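PDB 3RPF: molybdopterin converting factor, subunit 1 (MoaD), which probably serves as the small, ubiquitin-like sulfur-carrier subunit of molybdopterin synthase, bound to the catalytic subunit and supplying sulfur for molybdopterin formation. Local coordinates for residues E4-P10 against D63-P69. Residues are numbered along the deposited sequence; the frame is centred on the assembly and turned at random.
Sequences EVRFFGP and DVISLLP
In this ubiquitin-like (beta-grasp) fold the N-terminal strand 4-7 runs parallel to the C-terminal strand 64-68, their axes 4.7 Å apart at 22°. Glu4 pairs with Val64, Val5 with Ile65, Arg6 with Ser66 and Phe7 with Leu67. Both strands keep beta backbone angles (phi -94 to -123°, psi 106 to 149°), and the ladder of backbone hydrogen bonds runs from Glu4 N to Asp63 O (3.0 Å), Ile65 N to Glu4 O (2.7 Å), Arg6 N to Ile65 O (2.9 Å), Leu67 N to Arg6 O (3.0 Å) and, just past strand 4-7, Phe8 N to Leu67 O (3.2 Å).

Val5 (t), Ile65 (mt), Phe7 (m) and Leu67 (chi1 -83°, chi2 89°) share the buried face; Leu67 CD1 lies 3.7 Å from Val5 CG1 and 3.5 Å from Phe7 CE1. Glu4, Val64, Arg6 and Ser66 occupy the other face. There Arg6 (m, t, m, chi4 170°) bends over strand 64-68, donating from NE and NH2 to Ser66 OG, each at 3.1 Å, while Glu4 stays extended (chi1 and chi2 t).

Phe8 (m) lays its ring beside Leu68 (mt), CD2 to CD2 3.6 Å, and stacks on Tyr54 of the catalytic subunit, whose Trp122 donates a hydrogen bond from NE1 to Pro69 O; the residues that follow the two strands thus form part of the subunit interface. Gly9 (phi 60°, psi -131°) turns the chain into Pro10, whose CD rests 3.9 Å from Pro69 CG.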
loop_
_atom_site.group_PDB
_atom_site.type_symbol
_atom_site.label_atom_id
_atom_site.label_comp_id
_atom_site.label_asym_id
_atom_site.label_seq_id
_atom_site.Cartn_x
_atom_site.Cartn_y
_atom_site.Cartn_z
ATOM N N GLU D 4 -19.086 -25.951 -26.500
ATOM C CA GLU D 4 -17.692 -26.306 -26.260
ATOM C C GLU D 4 -17.411 -26.296 -24.752
ATOM O O GLU D 4 -17.998 -25.506 -24.008
ATOM C CB GLU D 4 -16.742 -25.346 -26.983
ATOM C CG GLU D 4 -15.272 -25.734 -26.845
ATOM C CD GLU D 4 -14.338 -24.759 -27.541
ATOM O OE1 GLU D 4 -13.242 -25.179 -27.985
ATOM O OE2 GLU D 4 -14.697 -23.567 -27.633
ATOM N N VAL D 5 -16.540 -27.195 -24.311
ATOM C CA VAL D 5 -16.151 -27.287 -22.909
ATOM C C VAL D 5 -14.651 -27.042 -22.816
ATOM O O VAL D 5 -13.868 -27.753 -23.444
ATOM C CB VAL D 5 -16.460 -28.682 -22.329
ATOM C CG1 VAL D 5 -16.134 -28.734 -20.848
ATOM C CG2 VAL D 5 -17.921 -29.064 -22.578
ATOM N N ARG D 6 -14.243 -26.029 -22.049
ATOM C CA ARG D 6 -12.819 -25.732 -21.891
ATOM C C ARG D 6 -12.393 -25.958 -20.451
ATOM O O ARG D 6 -13.184 -25.781 -19.526
ATOM C CB ARG D 6 -12.510 -24.300 -22.327
ATOM C CG ARG D 6 -13.101 -23.910 -23.689
ATOM C CD ARG D 6 -12.691 -22.495 -24.088
ATOM N NE ARG D 6 -13.067 -21.507 -23.073
ATOM C CZ ARG D 6 -12.660 -20.238 -23.072
ATOM N NH1 ARG D 6 -11.854 -19.792 -24.030
ATOM N NH2 ARG D 6 -13.055 -19.410 -22.111
ATOM N N PHE D 7 -11.138 -26.352 -20.262
ATOM C CA PHE D 7 -10.628 -26.671 -18.932
ATOM C C PHE D 7 -9.407 -25.808 -18.619
ATOM O O PHE D 7 -8.384 -25.909 -19.292
ATOM C CB PHE D 7 -10.275 -28.159 -18.856
ATOM C CG PHE D 7 -11.416 -29.075 -19.246
ATOM C CD1 PHE D 7 -12.430 -29.355 -18.342
ATOM C CD2 PHE D 7 -11.476 -29.640 -20.509
ATOM C CE1 PHE D 7 -13.479 -30.180 -18.681
ATOM C CE2 PHE D 7 -12.536 -30.477 -20.867
ATOM C CZ PHE D 7 -13.537 -30.750 -19.947
ATOM N N PHE D 8 -9.529 -24.968 -17.612
ATOM C CA PHE D 8 -8.488 -24.021 -17.277
ATOM C C PHE D 8 -7.520 -24.491 -16.202
ATOM O O PHE D 8 -7.814 -25.389 -15.433
ATOM C CB PHE D 8 -9.111 -22.684 -16.892
ATOM C CG PHE D 8 -9.485 -21.838 -18.064
ATOM C CD1 PHE D 8 -8.549 -21.047 -18.678
ATOM C CD2 PHE D 8 -10.768 -21.850 -18.559
ATOM C CE1 PHE D 8 -8.885 -20.273 -19.744
ATOM C CE2 PHE D 8 -11.111 -21.072 -19.627
ATOM C CZ PHE D 8 -10.164 -20.283 -20.222
ATOM N N GLY D 9 -6.362 -23.860 -16.170
ATOM C CA GLY D 9 -5.367 -24.157 -15.168
ATOM C C GLY D 9 -4.850 -25.573 -15.135
ATOM O O GLY D 9 -4.476 -26.122 -16.151
ATOM N N PRO D 10 -4.831 -26.157 -13.951
ATOM C CA PRO D 10 -4.247 -27.482 -13.717
ATOM C C PRO D 10 -4.935 -28.638 -14.441
ATOM O O PRO D 10 -4.303 -29.669 -14.632
ATOM C CB PRO D 10 -4.362 -27.651 -12.199
ATOM C CG PRO D 10 -5.368 -26.668 -11.778
ATOM C CD PRO D 10 -5.205 -25.514 -12.693
ATOM N N ASP D 63 -22.453 -21.834 -27.388
ATOM C CA ASP D 63 -22.150 -21.607 -25.983
ATOM C C ASP D 63 -20.848 -22.305 -25.588
ATOM O O ASP D 63 -20.627 -23.473 -25.937
ATOM C CB ASP D 63 -23.308 -22.120 -25.120
ATOM C CG ASP D 63 -24.349 -21.048 -24.841
ATOM O OD1 ASP D 63 -24.286 -19.964 -25.466
ATOM O OD2 ASP D 63 -25.236 -21.295 -23.997
ATOM N N VAL D 64 -19.989 -21.589 -24.869
ATOM C CA VAL D 64 -18.747 -22.164 -24.370
ATOM C C VAL D 64 -18.775 -22.242 -22.855
ATOM O O VAL D 64 -19.000 -21.242 -22.176
ATOM C CB VAL D 64 -17.532 -21.325 -24.765
ATOM C CG1 VAL D 64 -16.279 -21.926 -24.175
ATOM C CG2 VAL D 64 -17.418 -21.220 -26.274
ATOM N N ILE D 65 -18.527 -23.431 -22.323
ATOM C CA ILE D 65 -18.597 -23.646 -20.886
ATOM C C ILE D 65 -17.219 -23.910 -20.297
ATOM O O ILE D 65 -16.552 -24.865 -20.697
ATOM C CB ILE D 65 -19.539 -24.813 -20.585
ATOM C CG1 ILE D 65 -20.981 -24.379 -20.892
ATOM C CG2 ILE D 65 -19.337 -25.292 -19.151
ATOM C CD1 ILE D 65 -22.047 -25.407 -20.603
ATOM N N SER D 66 -16.802 -23.076 -19.344
ATOM C CA SER D 66 -15.440 -23.134 -18.809
ATOM C C SER D 66 -15.340 -23.552 -17.337
ATOM O O SER D 66 -16.011 -22.988 -16.468
ATOM C CB SER D 66 -14.734 -21.787 -19.012
ATOM O OG SER D 66 -14.689 -21.456 -20.388
ATOM N N LEU D 67 -14.487 -24.541 -17.080
ATOM C CA LEU D 67 -14.254 -25.065 -15.735
ATOM C C LEU D 67 -13.058 -24.370 -15.088
ATOM O O LEU D 67 -11.962 -24.344 -15.659
ATOM C CB LEU D 67 -14.016 -26.577 -15.773
ATOM C CG LEU D 67 -15.235 -27.506 -15.820
ATOM C CD1 LEU D 67 -15.654 -27.789 -17.259
ATOM C CD2 LEU D 67 -14.970 -28.810 -15.072
ATOM N N LEU D 68 -13.273 -23.836 -13.885
ATOM C CA LEU D 68 -12.276 -23.029 -13.188
ATOM C C LEU D 68 -11.947 -23.611 -11.813
ATOM O O LEU D 68 -12.750 -23.511 -10.881
ATOM C CB LEU D 68 -12.790 -21.593 -13.024
ATOM C CG LEU D 68 -13.441 -20.973 -14.261
ATOM C CD1 LEU D 68 -13.818 -19.524 -14.011
ATOM C CD2 LEU D 68 -12.517 -21.078 -15.455
ATOM N N PRO D 69 -10.764 -24.229 -11.686
ATOM C CA PRO D 69 -10.258 -24.795 -10.432
ATOM C C PRO D 69 -9.886 -23.671 -9.466
ATOM O O PRO D 69 -9.784 -22.523 -9.896
ATOM C CB PRO D 69 -8.985 -25.531 -10.870
ATOM C CG PRO D 69 -9.062 -25.630 -12.363
ATOM C CD PRO D 69 -9.823 -24.433 -12.800
#